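Local structure of aminoglycoside-O-phosphotransferase VIII (Streptomyces rimosus, 4H05) at residues V95-Q108 with P193-G207. The protein phosphorylates aminoglycoside antibiotics with ATP as a kinase-like 3'-phosphotransferase and so probably confers resistance to them. Residues are numbered along the deposited sequence; the frame is centred on the assembly and turned at random.
Sequences VPGRPASARWPREQ and PDNVLLDPRTCEVTG
R98 and L198 pair in antiparallel register: R98 N donates to L198 O at 2.8 Å, and L198 N returns a bond to R98 O. On one face P99 CB runs alongside L197 CG, 4.2 Å away, and L197 CD2 lies 3.7 Å from both V95 O and G97 O. On the other face, L198 CD2 packs 3.8 Å from A100 CB, while the W104 ring brings CH2 edge-on to D199 O (3.5 Å). NE1 of that indole donates to P99 O, helping to fix the ring's rotation; A102 N reaches the same oxygen from the other side of the carbonyl plane. R98 CD lies over one indole face near the rim, and a bend at chi3 (-51°) turns the guanidinium to P200, whose CB sits 3.4 Å above its plane, also near the rim. This three-stranded sheet joins the segment following the N-terminal lobe's strand 86-93 to the probable catalytic region of the kinase-like fold, where N195 is a predicted magnesium ligand. At the sheet's far strand T206 and G207 form a classic beta bulge opposite L197. T206 OG1, turned between backbone N and carbonyl carbon (chi1 46°), donates to P96 O from above the carbonyl plane (2.9 Å). V95 CG1 presses tightly on G207 CA at 3.3 Å.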
# COMPACT_ATOMS: atom_id res chain seq x y z
N VAL A 95 8.53 2.17 -11.83
CA VAL A 95 9.64 1.89 -10.86
C VAL A 95 10.39 0.64 -11.34
O VAL A 95 9.76 -0.36 -11.56
CB VAL A 95 9.09 1.61 -9.41
CG1 VAL A 95 10.23 1.35 -8.41
CG2 VAL A 95 8.25 2.77 -8.92
N PRO A 96 11.73 0.70 -11.51
CA PRO A 96 12.32 -0.50 -12.06
C PRO A 96 12.35 -1.59 -11.01
O PRO A 96 11.96 -1.36 -9.90
CB PRO A 96 13.76 -0.08 -12.42
CG PRO A 96 14.00 1.14 -11.56
CD PRO A 96 12.66 1.82 -11.44
N GLY A 97 12.71 -2.80 -11.41
CA GLY A 97 13.01 -3.86 -10.53
C GLY A 97 11.86 -4.83 -10.36
O GLY A 97 10.95 -4.87 -11.17
N ARG A 98 11.96 -5.65 -9.30
CA ARG A 98 11.03 -6.73 -9.09
C ARG A 98 10.31 -6.52 -7.74
O ARG A 98 10.93 -6.12 -6.75
CB ARG A 98 11.79 -8.04 -9.08
CG ARG A 98 10.94 -9.25 -8.70
CD ARG A 98 11.84 -10.47 -8.54
NE ARG A 98 12.73 -10.68 -9.67
CZ ARG A 98 13.99 -11.14 -9.57
NH1 ARG A 98 14.54 -11.41 -8.40
NH2 ARG A 98 14.71 -11.34 -10.68
N PRO A 99 9.00 -6.74 -7.72
CA PRO A 99 8.31 -6.56 -6.46
C PRO A 99 8.63 -7.64 -5.42
O PRO A 99 8.94 -8.76 -5.77
CB PRO A 99 6.85 -6.54 -6.84
CG PRO A 99 6.73 -7.10 -8.22
CD PRO A 99 8.11 -7.09 -8.84
N ALA A 100 8.60 -7.27 -4.14
CA ALA A 100 8.84 -8.17 -3.02
C ALA A 100 7.86 -9.40 -2.98
O ALA A 100 8.15 -10.41 -2.35
CB ALA A 100 8.79 -7.40 -1.70
N SER A 101 6.68 -9.16 -3.54
CA SER A 101 5.67 -10.04 -4.12
C SER A 101 6.09 -11.19 -5.07
O SER A 101 5.41 -12.21 -5.17
CB SER A 101 4.91 -9.08 -5.05
OG SER A 101 3.54 -9.30 -4.97
N ALA A 102 7.10 -10.98 -5.90
CA ALA A 102 7.48 -12.00 -6.87
C ALA A 102 8.11 -13.15 -6.10
O ALA A 102 8.39 -13.02 -4.90
CB ALA A 102 8.45 -11.45 -7.91
N ARG A 103 8.28 -14.29 -6.77
CA ARG A 103 9.02 -15.41 -6.20
C ARG A 103 10.51 -15.08 -6.39
O ARG A 103 11.02 -15.07 -7.49
CB ARG A 103 8.64 -16.74 -6.88
CG ARG A 103 9.32 -17.99 -6.27
CD ARG A 103 8.90 -19.37 -6.85
NE ARG A 103 8.77 -19.45 -8.31
CZ ARG A 103 9.75 -19.24 -9.20
NH1 ARG A 103 10.97 -18.88 -8.82
NH2 ARG A 103 9.50 -19.35 -10.50
N TRP A 104 11.20 -14.80 -5.31
CA TRP A 104 12.56 -14.41 -5.38
C TRP A 104 13.45 -15.65 -5.25
O TRP A 104 13.06 -16.62 -4.57
CB TRP A 104 12.86 -13.42 -4.25
CG TRP A 104 12.53 -11.99 -4.57
CD1 TRP A 104 11.27 -11.39 -4.55
CD2 TRP A 104 13.45 -10.92 -5.00
NE1 TRP A 104 11.33 -10.11 -4.97
CE2 TRP A 104 12.61 -9.75 -5.24
CE3 TRP A 104 14.82 -10.82 -5.20
CZ2 TRP A 104 13.15 -8.53 -5.64
CZ3 TRP A 104 15.36 -9.61 -5.59
CH2 TRP A 104 14.54 -8.47 -5.82
N PRO A 105 14.67 -15.62 -5.85
CA PRO A 105 15.63 -16.67 -5.55
C PRO A 105 15.75 -16.87 -4.06
O PRO A 105 15.93 -15.92 -3.31
CB PRO A 105 16.94 -16.15 -6.15
CG PRO A 105 16.48 -15.39 -7.32
CD PRO A 105 15.23 -14.68 -6.84
N ARG A 106 15.64 -18.13 -3.65
CA ARG A 106 15.68 -18.53 -2.27
C ARG A 106 16.79 -17.87 -1.47
O ARG A 106 16.62 -17.50 -0.33
CB ARG A 106 15.73 -20.07 -2.22
CG ARG A 106 16.70 -20.67 -1.22
CD ARG A 106 16.94 -22.18 -1.47
NE ARG A 106 17.05 -22.84 -0.17
CZ ARG A 106 16.01 -23.15 0.59
NH1 ARG A 106 14.77 -22.91 0.15
NH2 ARG A 106 16.20 -23.73 1.78
N GLU A 107 17.95 -17.71 -2.08
CA GLU A 107 19.10 -17.18 -1.37
C GLU A 107 18.95 -15.70 -1.24
O GLU A 107 19.89 -15.05 -0.79
CB GLU A 107 20.42 -17.40 -2.15
CG GLU A 107 20.43 -18.52 -3.19
CD GLU A 107 19.73 -18.14 -4.49
OE1 GLU A 107 18.48 -18.28 -4.48
OE2 GLU A 107 20.39 -17.74 -5.50
N GLN A 108 17.85 -15.12 -1.74
CA GLN A 108 17.69 -13.66 -1.63
C GLN A 108 16.49 -13.30 -0.71
O GLN A 108 16.39 -12.19 -0.21
CB GLN A 108 17.58 -13.03 -3.04
CG GLN A 108 18.91 -12.77 -3.74
CD GLN A 108 18.73 -12.00 -5.05
OE1 GLN A 108 19.46 -11.06 -5.34
NE2 GLN A 108 17.77 -12.40 -5.85
N PRO A 193 4.27 -6.65 0.38
CA PRO A 193 5.39 -6.85 -0.53
C PRO A 193 5.04 -6.47 -1.99
O PRO A 193 5.89 -6.12 -2.78
CB PRO A 193 5.71 -8.33 -0.34
CG PRO A 193 5.14 -8.66 1.02
CD PRO A 193 3.85 -7.91 1.00
N ASP A 194 3.78 -6.51 -2.30
CA ASP A 194 3.27 -6.03 -3.53
C ASP A 194 3.59 -4.60 -3.83
O ASP A 194 3.80 -4.31 -4.93
CB ASP A 194 1.74 -6.26 -3.58
CG ASP A 194 1.40 -7.43 -4.44
OD1 ASP A 194 1.98 -7.48 -5.54
OD2 ASP A 194 0.64 -8.33 -4.01
N ASN A 195 3.66 -3.74 -2.86
CA ASN A 195 3.85 -2.32 -3.07
C ASN A 195 5.27 -1.83 -2.91
O ASN A 195 5.55 -0.59 -2.78
CB ASN A 195 2.91 -1.70 -2.03
CG ASN A 195 1.50 -1.92 -2.41
OD1 ASN A 195 1.28 -2.02 -3.61
ND2 ASN A 195 0.55 -1.98 -1.45
N VAL A 196 6.20 -2.79 -2.85
CA VAL A 196 7.64 -2.49 -2.73
C VAL A 196 8.41 -3.24 -3.82
O VAL A 196 8.28 -4.47 -4.02
CB VAL A 196 8.20 -2.91 -1.38
CG1 VAL A 196 9.65 -2.47 -1.22
CG2 VAL A 196 7.36 -2.34 -0.25
N LEU A 197 9.15 -2.46 -4.59
CA LEU A 197 9.90 -3.02 -5.67
C LEU A 197 11.37 -2.87 -5.30
O LEU A 197 11.75 -1.97 -4.54
CB LEU A 197 9.57 -2.29 -6.96
CG LEU A 197 8.30 -2.73 -7.72
CD1 LEU A 197 7.31 -1.65 -7.54
CD2 LEU A 197 8.44 -2.95 -9.20
N LEU A 198 12.17 -3.76 -5.82
CA LEU A 198 13.54 -3.76 -5.49
C LEU A 198 14.47 -4.23 -6.63
O LEU A 198 14.09 -4.90 -7.61
CB LEU A 198 13.78 -4.57 -4.21
CG LEU A 198 12.93 -5.29 -3.19
CD1 LEU A 198 13.40 -4.93 -1.78
CD2 LEU A 198 11.42 -5.29 -3.41
N ASP A 199 15.73 -3.86 -6.51
CA ASP A 199 16.66 -4.16 -7.60
C ASP A 199 16.89 -5.70 -7.58
O ASP A 199 17.13 -6.24 -6.51
CB ASP A 199 17.95 -3.36 -7.34
CG ASP A 199 19.06 -3.70 -8.31
OD1 ASP A 199 19.32 -2.89 -9.17
OD2 ASP A 199 19.60 -4.79 -8.22
N PRO A 200 16.77 -6.40 -8.71
CA PRO A 200 16.92 -7.88 -8.63
C PRO A 200 18.33 -8.35 -8.24
O PRO A 200 18.50 -9.46 -7.72
CB PRO A 200 16.52 -8.41 -10.02
CG PRO A 200 16.01 -7.23 -10.78
CD PRO A 200 16.18 -5.95 -9.99
N ARG A 201 19.33 -7.49 -8.38
CA ARG A 201 20.68 -7.84 -8.02
C ARG A 201 21.00 -7.49 -6.61
O ARG A 201 21.57 -8.30 -5.92
CB ARG A 201 21.62 -7.14 -8.97
CG ARG A 201 23.07 -7.60 -8.93
CD ARG A 201 23.93 -6.58 -9.69
NE ARG A 201 25.01 -6.29 -8.79
CZ ARG A 201 25.44 -5.10 -8.38
NH1 ARG A 201 24.99 -3.96 -8.89
NH2 ARG A 201 26.44 -5.07 -7.49
N THR A 202 20.66 -6.30 -6.12
CA THR A 202 21.19 -5.94 -4.79
C THR A 202 20.13 -6.07 -3.70
O THR A 202 20.42 -5.91 -2.53
CB THR A 202 21.68 -4.48 -4.79
OG1 THR A 202 20.57 -3.62 -5.14
CG2 THR A 202 22.83 -4.30 -5.81
N CYS A 203 18.87 -6.28 -4.09
CA CYS A 203 17.73 -6.07 -3.15
C CYS A 203 17.63 -4.61 -2.59
O CYS A 203 16.95 -4.39 -1.58
CB CYS A 203 17.75 -7.10 -2.00
SG CYS A 203 17.73 -8.81 -2.61
N GLU A 204 18.28 -3.61 -3.22
CA GLU A 204 18.00 -2.27 -2.77
C GLU A 204 16.54 -2.05 -3.12
O GLU A 204 16.09 -2.48 -4.16
CB GLU A 204 18.82 -1.23 -3.47
CG GLU A 204 18.66 0.20 -2.97
CD GLU A 204 19.77 1.10 -3.53
OE1 GLU A 204 20.66 0.65 -4.26
OE2 GLU A 204 19.78 2.29 -3.26
N VAL A 205 15.82 -1.36 -2.25
CA VAL A 205 14.51 -0.91 -2.60
C VAL A 205 14.60 0.16 -3.69
O VAL A 205 15.29 1.12 -3.52
CB VAL A 205 13.86 -0.27 -1.40
CG1 VAL A 205 12.57 0.45 -1.85
CG2 VAL A 205 13.60 -1.34 -0.33
N THR A 206 13.88 0.00 -4.80
CA THR A 206 13.91 0.98 -5.88
C THR A 206 12.70 1.87 -5.85
O THR A 206 12.77 2.93 -6.39
CB THR A 206 13.98 0.31 -7.23
OG1 THR A 206 13.02 -0.74 -7.27
CG2 THR A 206 15.44 -0.28 -7.51
N GLY A 207 11.58 1.48 -5.24
CA GLY A 207 10.40 2.37 -5.28
C GLY A 207 9.29 1.83 -4.39
O GLY A 207 9.12 0.62 -4.23